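Local coordinates for BRAMP domain protein (PDB 5MLD) that catalyses the replacement of the C-8 methyl group of riboflavin-5'-phosphate by an amino group, a step in the biosynthesis of the antibiotic roseoflavin, at residues A[4-9]-A[40-45]; A[30-35]-A[194-199]; A[123-128]-A[152-157]; A[161-166]-A[182-187]. One frame throughout, in Å; residues are numbered along the deposited sequence.

Contact 1 (A[4-9]-A[40-45]); sequences KALILN and EVVRVI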
# COMPACT_ATOMS: atom_id res chain seq x y z
N LYS A 4 -28.32 -12.21 -5.59
CA LYS A 4 -27.49 -12.34 -6.78
C LYS A 4 -26.05 -11.98 -6.45
O LYS A 4 -25.80 -10.99 -5.75
CB LYS A 4 -27.97 -11.41 -7.92
CG LYS A 4 -29.41 -11.64 -8.32
CD LYS A 4 -29.89 -10.53 -9.22
CE LYS A 4 -31.41 -10.49 -9.25
NZ LYS A 4 -31.95 -10.71 -10.62
N ALA A 5 -25.12 -12.76 -6.97
CA ALA A 5 -23.69 -12.47 -6.88
C ALA A 5 -23.17 -12.16 -8.28
O ALA A 5 -23.39 -12.94 -9.21
CB ALA A 5 -22.93 -13.66 -6.29
N LEU A 6 -22.49 -11.03 -8.42
CA LEU A 6 -21.90 -10.62 -9.68
C LEU A 6 -20.39 -10.73 -9.54
O LEU A 6 -19.81 -10.09 -8.66
CB LEU A 6 -22.32 -9.20 -10.05
CG LEU A 6 -21.70 -8.68 -11.35
CD1 LEU A 6 -22.13 -9.55 -12.55
CD2 LEU A 6 -22.05 -7.23 -11.53
N ILE A 7 -19.76 -11.54 -10.38
CA ILE A 7 -18.32 -11.77 -10.32
C ILE A 7 -17.71 -11.13 -11.56
O ILE A 7 -18.07 -11.51 -12.68
CB ILE A 7 -17.97 -13.26 -10.26
CG1 ILE A 7 -18.75 -13.93 -9.10
CG2 ILE A 7 -16.45 -13.43 -10.10
CD1 ILE A 7 -18.66 -15.46 -9.04
N LEU A 8 -16.81 -10.18 -11.37
CA LEU A 8 -16.20 -9.45 -12.48
C LEU A 8 -14.78 -9.96 -12.66
O LEU A 8 -13.90 -9.68 -11.84
CB LEU A 8 -16.20 -7.94 -12.25
CG LEU A 8 -17.57 -7.32 -11.99
CD1 LEU A 8 -17.43 -5.81 -11.78
CD2 LEU A 8 -18.52 -7.64 -13.13
N ASN A 9 -14.55 -10.74 -13.72
CA ASN A 9 -13.19 -11.13 -14.08
C ASN A 9 -12.55 -9.95 -14.79
O ASN A 9 -12.95 -9.58 -15.89
CB ASN A 9 -13.19 -12.37 -14.98
CG ASN A 9 -11.80 -12.87 -15.24
OD1 ASN A 9 -10.85 -12.11 -15.10
ND2 ASN A 9 -11.68 -14.14 -15.61
N GLU A 40 -23.53 -14.53 -11.74
CA GLU A 40 -23.26 -14.10 -13.10
C GLU A 40 -21.80 -13.70 -13.18
O GLU A 40 -21.32 -12.97 -12.30
CB GLU A 40 -24.14 -12.92 -13.48
CG GLU A 40 -23.89 -12.41 -14.89
CD GLU A 40 -24.95 -11.43 -15.32
OE1 GLU A 40 -25.66 -10.88 -14.43
OE2 GLU A 40 -25.08 -11.21 -16.54
N VAL A 41 -21.09 -14.17 -14.20
CA VAL A 41 -19.69 -13.81 -14.41
C VAL A 41 -19.64 -12.89 -15.62
O VAL A 41 -20.19 -13.22 -16.68
CB VAL A 41 -18.80 -15.05 -14.63
CG1 VAL A 41 -17.33 -14.61 -14.83
CG2 VAL A 41 -18.91 -16.04 -13.50
N VAL A 42 -18.98 -11.75 -15.48
CA VAL A 42 -18.76 -10.82 -16.58
C VAL A 42 -17.26 -10.62 -16.71
O VAL A 42 -16.58 -10.36 -15.72
CB VAL A 42 -19.47 -9.47 -16.32
CG1 VAL A 42 -19.01 -8.43 -17.31
CG2 VAL A 42 -20.99 -9.66 -16.42
N ARG A 43 -16.74 -10.79 -17.93
CA ARG A 43 -15.32 -10.48 -18.17
C ARG A 43 -15.29 -9.08 -18.76
O ARG A 43 -15.65 -8.89 -19.92
CB ARG A 43 -14.64 -11.48 -19.10
CG ARG A 43 -13.17 -11.14 -19.21
CD ARG A 43 -12.41 -12.10 -20.15
NE ARG A 43 -12.46 -13.50 -19.70
CZ ARG A 43 -11.69 -14.46 -20.18
NH1 ARG A 43 -10.79 -14.17 -21.10
NH2 ARG A 43 -11.79 -15.71 -19.73
N VAL A 44 -14.90 -8.11 -17.93
CA VAL A 44 -15.19 -6.72 -18.25
C VAL A 44 -14.43 -6.25 -19.49
O VAL A 44 -14.93 -5.40 -20.23
CB VAL A 44 -14.90 -5.82 -17.03
CG1 VAL A 44 -15.71 -6.29 -15.82
CG2 VAL A 44 -13.43 -5.85 -16.68
N ILE A 45 -13.25 -6.82 -19.75
CA ILE A 45 -12.46 -6.40 -20.91
C ILE A 45 -13.15 -6.77 -22.22
O ILE A 45 -12.82 -6.21 -23.28
CB ILE A 45 -11.03 -6.99 -20.85
CG1 ILE A 45 -10.07 -6.22 -21.76
CG2 ILE A 45 -11.00 -8.47 -21.21
CD1 ILE A 45 -9.71 -4.87 -21.25
O HOH W 1 -11.72 -8.42 -17.96
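Ile-7 N donates to Glu-40 O over 2.9 Å, with an N-H...O angle of 177°. This bond belongs to the parallel pairing of strands 4-9 and 38-43 in the first beta-alpha-beta unit of the flavodoxin-like fold. The ladder continues with Glu-40 N to Ala-5 O, Val-42 N to Ile-7 O and Asn-9 N to Val-42 O. Its last rung, Val-44 N to Asn-9 O, is longer at 3.2 Å and reaches the 3-10 turn after the strand. A water donates to Asn-9 O and accepts from Ile-45 N, so Asn-9 O is held twice.

Asn-9 OD1 accepts from Thr-11 N, and its ND2 donates to Gln-22 OE1. Thr-11 binds FMN, so Asn-9 probably steadies the start of the phosphate-binding loop. Arg-43 lies on the same face, and its NH1 bonds to the O atoms of Arg-13 and Ser-17. Glu-40 OE2 forms a salt bridge with Lys-78.

Ile-7 and Val-41 share the Asn-9 face and pack against helix 20-34. Leu-6, Leu-8 and Val-42 point to the other face, toward helix 72-81. With Leu-6 CG anti to the backbone N (chi1 178°), its CD1 lies 4.0 Å from Val-42 CG2. Leu-8 and Val-42 lie side by side, with CD2 of Leu-8 3.8 Å from CB of Val-42. Leu-8 crosses Val-44 at about a right angle, with Leu-8 CB 4.0 Å from Val-44 CG1.

Contact 2 (A[30-35]-A[194-199]); sequences PLYEKE and ANTSHL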
# COMPACT_ATOMS: atom_id res chain seq x y z
N PRO A 30 -20.02 -22.63 -8.33
CA PRO A 30 -20.91 -23.68 -7.78
C PRO A 30 -21.13 -23.56 -6.29
O PRO A 30 -22.19 -23.97 -5.80
CB PRO A 30 -20.20 -25.00 -8.14
CG PRO A 30 -18.79 -24.61 -8.39
CD PRO A 30 -18.82 -23.21 -8.94
N LEU A 31 -20.17 -23.01 -5.55
CA LEU A 31 -20.38 -22.81 -4.12
C LEU A 31 -21.47 -21.77 -3.86
O LEU A 31 -22.33 -21.96 -2.99
CB LEU A 31 -19.08 -22.41 -3.43
CG LEU A 31 -17.96 -23.44 -3.46
CD1 LEU A 31 -16.69 -22.79 -2.93
CD2 LEU A 31 -18.31 -24.69 -2.65
N TYR A 32 -21.46 -20.66 -4.61
CA TYR A 32 -22.54 -19.68 -4.46
C TYR A 32 -23.88 -20.30 -4.83
O TYR A 32 -24.88 -20.09 -4.14
CB TYR A 32 -22.29 -18.44 -5.31
CG TYR A 32 -21.42 -17.39 -4.65
CD1 TYR A 32 -21.79 -16.82 -3.45
CD2 TYR A 32 -20.22 -16.97 -5.25
CE1 TYR A 32 -21.00 -15.87 -2.84
CE2 TYR A 32 -19.43 -16.02 -4.65
CZ TYR A 32 -19.82 -15.46 -3.44
OH TYR A 32 -19.05 -14.52 -2.81
N GLU A 33 -23.91 -21.09 -5.92
CA GLU A 33 -25.17 -21.69 -6.34
C GLU A 33 -25.71 -22.65 -5.28
O GLU A 33 -26.93 -22.73 -5.08
CB GLU A 33 -24.99 -22.40 -7.69
CG GLU A 33 -24.64 -21.45 -8.86
CD GLU A 33 -25.75 -20.46 -9.25
OE1 GLU A 33 -26.90 -20.60 -8.78
OE2 GLU A 33 -25.49 -19.53 -10.06
N LYS A 34 -24.82 -23.39 -4.59
CA LYS A 34 -25.26 -24.24 -3.49
C LYS A 34 -25.84 -23.42 -2.34
O LYS A 34 -26.68 -23.93 -1.58
CB LYS A 34 -24.11 -25.09 -2.94
CG LYS A 34 -23.52 -26.12 -3.89
CD LYS A 34 -22.29 -26.77 -3.26
CE LYS A 34 -21.65 -27.80 -4.18
NZ LYS A 34 -22.57 -28.94 -4.51
N GLU A 35 -25.37 -22.18 -2.17
CA GLU A 35 -25.93 -21.25 -1.18
C GLU A 35 -27.28 -20.68 -1.61
O GLU A 35 -27.87 -19.90 -0.85
CB GLU A 35 -24.96 -20.08 -0.93
CG GLU A 35 -23.71 -20.45 -0.15
CD GLU A 35 -23.92 -20.42 1.37
OE1 GLU A 35 -25.05 -20.14 1.83
OE2 GLU A 35 -22.94 -20.67 2.10
N ALA A 194 -18.92 -18.68 1.90
CA ALA A 194 -19.79 -18.88 3.05
C ALA A 194 -20.08 -17.56 3.76
O ALA A 194 -21.23 -17.28 4.13
CB ALA A 194 -19.16 -19.89 4.02
N ASN A 195 -19.05 -16.73 3.95
CA ASN A 195 -19.22 -15.52 4.75
C ASN A 195 -19.90 -14.40 3.97
O ASN A 195 -20.77 -13.71 4.52
CB ASN A 195 -17.86 -15.04 5.28
CG ASN A 195 -17.29 -15.94 6.36
OD1 ASN A 195 -17.97 -16.80 6.91
ND2 ASN A 195 -16.02 -15.72 6.69
N THR A 196 -19.55 -14.18 2.69
CA THR A 196 -20.28 -13.18 1.91
C THR A 196 -21.75 -13.55 1.78
O THR A 196 -22.62 -12.68 1.79
CB THR A 196 -19.68 -12.98 0.52
OG1 THR A 196 -19.63 -14.24 -0.17
CG2 THR A 196 -18.28 -12.42 0.65
N SER A 197 -22.03 -14.84 1.60
CA SER A 197 -23.42 -15.28 1.47
C SER A 197 -24.22 -15.00 2.74
O SER A 197 -25.35 -14.50 2.68
CB SER A 197 -23.48 -16.76 1.13
OG SER A 197 -22.86 -17.00 -0.13
N HIS A 198 -23.64 -15.33 3.90
CA HIS A 198 -24.33 -15.07 5.16
C HIS A 198 -24.59 -13.58 5.35
O HIS A 198 -25.71 -13.16 5.66
CB HIS A 198 -23.50 -15.60 6.34
CG HIS A 198 -24.13 -15.33 7.67
ND1 HIS A 198 -25.18 -16.07 8.16
CD2 HIS A 198 -23.89 -14.36 8.58
CE1 HIS A 198 -25.54 -15.60 9.34
NE2 HIS A 198 -24.78 -14.55 9.61
N LEU A 199 -23.57 -12.75 5.16
CA LEU A 199 -23.76 -11.32 5.38
C LEU A 199 -24.75 -10.73 4.39
O LEU A 199 -25.50 -9.80 4.74
CB LEU A 199 -22.41 -10.61 5.31
CG LEU A 199 -22.36 -9.12 5.61
CD1 LEU A 199 -22.88 -8.83 7.01
CD2 LEU A 199 -20.93 -8.62 5.50
O HOH W 2 -23.11 -19.24 4.31
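Tyr-32 reaches across to Thr-196, and the two side chains cross at about a right angle. The contact joins the end of helix 20-34 to helix 183-205, two helices of the flavodoxin-like alpha/beta fold. Tyr-32 OH donates to Thr-196 OG1 over 2.7 Å. Thr-196 OG1 sits between its backbone N and carbonyl carbon (chi1 56°), where it also bonds to Met-192 O one turn earlier. The threonine hydroxyl thus links the tyrosine to the backbone of its own helix.

Ser-197 meets the same ring. Its OG lies at the ring edge, near the plane, 3.5 Å from Tyr-32 CE1. The polar partner of this hydroxyl is Val-193 O. Two hydroxyls of the second helix therefore meet the edge of one phenol, while the ring also packs on Ile-84 and Val-86 of the sheet.

Glu-35 follows the helix and bends at chi2 (-85°), which sets its CD beside Ser-197. Its CG is 3.6 Å from Ser-197 OG, and its CD is 3.7 Å from Ser-197 CB. The carboxylate has two further ties. Its OE1 forms a salt bridge with Arg-201, further along helix 183-205. On the other oxygen, a water bridges the two segments: it donates to Glu-35 OE2 at 2.6 Å and to Ala-194 O at 2.7 Å.

Contact 3 (A[123-128]-A[152-157]); sequences YNKVAG and LGYSVP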
# COMPACT_ATOMS: atom_id res chain seq x y z
N TYR A 123 -25.17 0.99 -0.75
CA TYR A 123 -25.36 0.56 0.63
C TYR A 123 -26.11 -0.76 0.71
O TYR A 123 -26.95 -1.09 -0.14
CB TYR A 123 -26.13 1.64 1.41
CG TYR A 123 -25.23 2.38 2.39
CD1 TYR A 123 -24.20 3.18 1.92
CD2 TYR A 123 -25.42 2.29 3.76
CE1 TYR A 123 -23.37 3.86 2.79
CE2 TYR A 123 -24.60 2.97 4.63
CZ TYR A 123 -23.58 3.75 4.15
OH TYR A 123 -22.75 4.42 5.01
N ASN A 124 -25.79 -1.53 1.76
CA ASN A 124 -26.37 -2.83 2.09
C ASN A 124 -25.94 -3.95 1.16
O ASN A 124 -26.52 -5.05 1.21
CB ASN A 124 -27.90 -2.76 2.15
CG ASN A 124 -28.33 -1.69 3.10
OD1 ASN A 124 -28.03 -1.77 4.28
ND2 ASN A 124 -28.96 -0.64 2.58
N LYS A 125 -24.94 -3.71 0.32
CA LYS A 125 -24.37 -4.78 -0.49
C LYS A 125 -23.11 -5.33 0.18
O LYS A 125 -22.60 -4.79 1.16
CB LYS A 125 -24.10 -4.27 -1.91
CG LYS A 125 -25.38 -3.82 -2.62
CD LYS A 125 -25.04 -3.20 -3.96
CE LYS A 125 -26.29 -2.73 -4.66
NZ LYS A 125 -27.22 -3.85 -4.91
N VAL A 126 -22.63 -6.45 -0.34
CA VAL A 126 -21.51 -7.17 0.26
C VAL A 126 -20.46 -7.39 -0.81
O VAL A 126 -20.80 -7.67 -1.96
CB VAL A 126 -21.97 -8.52 0.87
CG1 VAL A 126 -20.78 -9.33 1.33
CG2 VAL A 126 -22.93 -8.29 2.03
N ALA A 127 -19.19 -7.22 -0.44
CA ALA A 127 -18.07 -7.38 -1.36
C ALA A 127 -17.19 -8.55 -0.95
O ALA A 127 -16.97 -8.80 0.24
CB ALA A 127 -17.22 -6.10 -1.43
N GLY A 128 -16.69 -9.26 -1.97
CA GLY A 128 -15.65 -10.24 -1.79
C GLY A 128 -14.62 -10.06 -2.88
O GLY A 128 -14.79 -9.26 -3.80
N LEU A 152 -17.96 3.11 -0.81
CA LEU A 152 -19.15 3.19 -1.63
C LEU A 152 -20.40 2.66 -0.95
O LEU A 152 -21.51 2.95 -1.39
CB LEU A 152 -18.94 2.41 -2.94
CG LEU A 152 -17.78 2.83 -3.83
CD1 LEU A 152 -17.74 1.94 -5.07
CD2 LEU A 152 -17.91 4.32 -4.22
N GLY A 153 -20.25 1.86 0.10
CA GLY A 153 -21.43 1.29 0.72
C GLY A 153 -21.37 -0.20 0.98
O GLY A 153 -22.27 -0.74 1.62
N TYR A 154 -20.32 -0.87 0.48
CA TYR A 154 -20.19 -2.31 0.66
C TYR A 154 -19.73 -2.67 2.07
O TYR A 154 -18.89 -1.99 2.66
CB TYR A 154 -19.19 -2.89 -0.35
CG TYR A 154 -19.74 -2.95 -1.75
CD1 TYR A 154 -20.49 -4.04 -2.18
CD2 TYR A 154 -19.51 -1.91 -2.65
CE1 TYR A 154 -21.02 -4.08 -3.45
CE2 TYR A 154 -20.04 -1.95 -3.93
CZ TYR A 154 -20.80 -3.04 -4.32
OH TYR A 154 -21.34 -3.10 -5.58
N SER A 155 -20.29 -3.75 2.60
CA SER A 155 -19.81 -4.36 3.83
C SER A 155 -18.93 -5.55 3.48
O SER A 155 -19.17 -6.26 2.50
CB SER A 155 -20.98 -4.84 4.70
OG SER A 155 -21.80 -3.75 5.06
N VAL A 156 -17.90 -5.77 4.30
CA VAL A 156 -16.92 -6.80 4.04
C VAL A 156 -16.95 -7.78 5.21
O VAL A 156 -16.68 -7.38 6.35
CB VAL A 156 -15.51 -6.21 3.86
CG1 VAL A 156 -14.51 -7.29 3.43
CG2 VAL A 156 -15.57 -5.10 2.82
N PRO A 157 -17.28 -9.04 4.98
CA PRO A 157 -17.25 -10.03 6.05
C PRO A 157 -15.81 -10.41 6.36
O PRO A 157 -14.89 -9.99 5.64
CB PRO A 157 -18.02 -11.22 5.45
CG PRO A 157 -17.76 -11.11 3.98
CD PRO A 157 -17.54 -9.65 3.66
O HOH W 3 -23.37 -2.85 3.04
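The Tyr-154 ring leans on Lys-125 and the backbone that follows it. Val-126 C lies at the ring edge, near its plane, 3.6 Å from Tyr-154 CD1. Lys-125 CB approaches the ring obliquely, 3.4 Å from CE1. Ala-127 CB packs 3.9 Å from Tyr-154 CB. Lys-125 NZ leads off to the O atoms of Arg-80 and Ala-82. The Tyr-123 ring meets the end of helix 138-152: its CD1 is 3.6 Å from Gly-153 CA, at an oblique approach. The OH of Tyr-123 bonds to Asn-159 and Asn-195 of the third subunit.

These residues close the beta-alpha-beta unit of strand 125-132, helix 138-152 and the short strand 154-155. The two strands run parallel. Ser-155 N donates to Lys-125 O over 2.9 Å, and Ala-127 N donates to Ser-155 O over 3.1 Å. Gly-153 ends the helix in a Schellman motif. Its positive phi (131°) and its closeness to Tyr-123 N leave no room for a CB.

One water ties the start of the pair together. It donates to Lys-125 O and Gly-153 O and accepts from Ser-155 OG, which in turn bonds to Tyr-208 OH. Beyond the pairing, Val-126 CG1 packs 4.0 Å from Pro-157 CD.

Two direct bonds and a shared water make this a short, lightly bonded pairing. The backbone of Val-156 bonds to the third subunit. Ala-127 O is buried beside Pro-157 CD without a polar partner, consistent with Pro-157 having no N-H to continue the ladder.

Contact 4 (A[161-166]-A[182-187]); sequences AAYWLG and HFHTNK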
# COMPACT_ATOMS: atom_id res chain seq x y z
N ALA A 161 -11.36 -12.27 1.19
CA ALA A 161 -10.45 -12.22 0.05
C ALA A 161 -9.73 -13.55 -0.09
O ALA A 161 -8.98 -13.95 0.81
CB ALA A 161 -9.43 -11.09 0.21
N ALA A 162 -9.95 -14.24 -1.22
CA ALA A 162 -9.28 -15.50 -1.53
C ALA A 162 -8.36 -15.32 -2.73
O ALA A 162 -8.67 -14.55 -3.64
CB ALA A 162 -10.30 -16.60 -1.83
N TYR A 163 -7.24 -16.04 -2.75
CA TYR A 163 -6.20 -15.72 -3.72
C TYR A 163 -5.30 -16.93 -3.93
O TYR A 163 -5.26 -17.86 -3.12
CB TYR A 163 -5.38 -14.50 -3.27
CG TYR A 163 -4.69 -14.73 -1.95
CD1 TYR A 163 -5.33 -14.47 -0.76
CD2 TYR A 163 -3.40 -15.25 -1.90
CE1 TYR A 163 -4.72 -14.71 0.44
CE2 TYR A 163 -2.77 -15.48 -0.69
CZ TYR A 163 -3.45 -15.22 0.48
OH TYR A 163 -2.87 -15.45 1.70
N TRP A 164 -4.55 -16.89 -5.04
CA TRP A 164 -3.46 -17.81 -5.31
C TRP A 164 -2.22 -17.01 -5.66
O TRP A 164 -2.29 -16.02 -6.38
CB TRP A 164 -3.80 -18.78 -6.46
CG TRP A 164 -2.72 -19.82 -6.70
CD1 TRP A 164 -2.65 -21.06 -6.15
CD2 TRP A 164 -1.57 -19.69 -7.55
NE1 TRP A 164 -1.53 -21.72 -6.58
CE2 TRP A 164 -0.85 -20.91 -7.46
CE3 TRP A 164 -1.08 -18.68 -8.38
CZ2 TRP A 164 0.34 -21.14 -8.17
CZ3 TRP A 164 0.10 -18.90 -9.09
CH2 TRP A 164 0.80 -20.13 -8.98
N LEU A 165 -1.08 -17.44 -5.13
CA LEU A 165 0.23 -16.91 -5.48
C LEU A 165 1.21 -18.07 -5.47
O LEU A 165 1.09 -18.99 -4.66
CB LEU A 165 0.74 -15.85 -4.47
CG LEU A 165 -0.14 -14.65 -4.15
CD1 LEU A 165 0.52 -13.97 -2.96
CD2 LEU A 165 -0.28 -13.73 -5.35
N GLY A 166 2.18 -18.02 -6.38
CA GLY A 166 3.34 -18.89 -6.25
C GLY A 166 4.43 -18.28 -5.37
O GLY A 166 4.24 -17.24 -4.72
N HIS A 182 -4.62 -26.29 -4.88
CA HIS A 182 -3.87 -25.61 -3.83
C HIS A 182 -4.78 -25.49 -2.61
O HIS A 182 -5.78 -24.77 -2.65
CB HIS A 182 -3.37 -24.26 -4.32
CG HIS A 182 -2.29 -23.67 -3.48
ND1 HIS A 182 -1.09 -24.30 -3.26
CD2 HIS A 182 -2.24 -22.50 -2.78
CE1 HIS A 182 -0.34 -23.55 -2.47
NE2 HIS A 182 -1.01 -22.45 -2.17
N PHE A 183 -4.41 -26.19 -1.53
CA PHE A 183 -5.27 -26.30 -0.35
C PHE A 183 -5.62 -24.93 0.20
O PHE A 183 -6.78 -24.64 0.49
CB PHE A 183 -4.57 -27.15 0.72
CG PHE A 183 -5.26 -27.13 2.07
CD1 PHE A 183 -6.46 -27.80 2.26
CD2 PHE A 183 -4.71 -26.43 3.14
CE1 PHE A 183 -7.11 -27.78 3.50
CE2 PHE A 183 -5.35 -26.41 4.39
CZ PHE A 183 -6.55 -27.09 4.57
N HIS A 184 -4.61 -24.08 0.38
CA HIS A 184 -4.85 -22.80 1.04
C HIS A 184 -5.83 -21.95 0.24
O HIS A 184 -6.78 -21.39 0.80
CB HIS A 184 -3.52 -22.08 1.27
CG HIS A 184 -3.63 -20.86 2.13
ND1 HIS A 184 -3.62 -20.91 3.51
CD2 HIS A 184 -3.74 -19.55 1.80
CE1 HIS A 184 -3.71 -19.69 3.99
NE2 HIS A 184 -3.79 -18.84 2.98
N THR A 185 -5.64 -21.89 -1.09
CA THR A 185 -6.57 -21.15 -1.94
C THR A 185 -7.96 -21.76 -1.88
O THR A 185 -8.96 -21.04 -1.75
CB THR A 185 -6.07 -21.12 -3.38
OG1 THR A 185 -4.80 -20.47 -3.42
CG2 THR A 185 -7.03 -20.37 -4.29
N ASN A 186 -8.05 -23.08 -1.96
CA ASN A 186 -9.36 -23.70 -1.99
C ASN A 186 -10.11 -23.48 -0.68
O ASN A 186 -11.32 -23.25 -0.68
CB ASN A 186 -9.23 -25.19 -2.30
CG ASN A 186 -9.11 -25.45 -3.79
OD1 ASN A 186 -9.66 -24.70 -4.61
ND2 ASN A 186 -8.39 -26.51 -4.16
N LYS A 187 -9.39 -23.47 0.44
CA LYS A 187 -10.10 -23.22 1.69
C LYS A 187 -10.48 -21.75 1.81
O LYS A 187 -11.58 -21.44 2.27
CB LYS A 187 -9.28 -23.72 2.89
CG LYS A 187 -8.48 -22.70 3.69
CD LYS A 187 -7.72 -23.41 4.81
CE LYS A 187 -6.66 -22.53 5.45
NZ LYS A 187 -5.77 -23.32 6.36
O HOH W 4 -3.56 -16.31 4.28
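Strand 161-164 of the flavodoxin-like sheet meets the first turn of helix 183-205, which packs against it. The axes of the two short segments run roughly antiparallel, at 154°, and come within 7.3 Å. The direct polar link is Thr-185 OG1, which donates to Tyr-163 O over 2.7 Å. The hydroxyl comes in at 132° to the carbonyl, tilted from its plane. Thr-185 CG2 also touches this oxygen, at 3.3 Å.

Trp-164 and His-182 form an offset edge-to-face pair. The edge of the indole five-membered ring points to the imidazole face, with planes 76° apart. Trp-164 NE1 lies 3.7 Å above the His-182 plane, displaced toward the rim. His-182 is the N-cap residue of the helix, and its NE2 bonds to Ala-168 O of the fourth subunit. Thr-185 OG1 lies near the indole plane at its edge, 3.5 Å from Trp-164 CD1.

The contact is buried among subunits: Phe-227 of the third subunit packs on both Trp-164 and His-182. The Trp-164 side chain lies about 4 Å from that of Cys-132, an FMN-binding residue, which places the contact close to the flavin site.

Tyr-163 and His-184 cross obliquely. Tyr-163 OH bonds to OE2 of Glu-135 of the fourth subunit, a residue that binds FMN, and accepts from a water at 2.8 Å. That water lies in the imidazole plane at its edge, 2.9 Å from His-184 NE2.

Contacts 1, 3 and 4 all reach one sheet, whose strand 125-132 pairs with both 154-155 and 161-164. Contacts 1 and 3 each close a beta-alpha-beta unit; their centres lie about 16 Å apart. Contact 2 joins helix 20-34, the crossover of contact 1, to helix 183-205, whose first turn forms contact 4. Contacts 2 and 3 touch directly: Thr-196 CG2 is 3.6 Å from Pro-157 CG, and Leu-199 CG is 3.7 Å from Val-126 CG2. Bound 8-demethyl-8-aminoriboflavin-5'-phosphate lies about 5 Å from the Asn-9 side chain of contact 1 and about 7 Å from the Trp-164 side chain of contact 4. Contacts 2 and 3 lie away from the annotated sites.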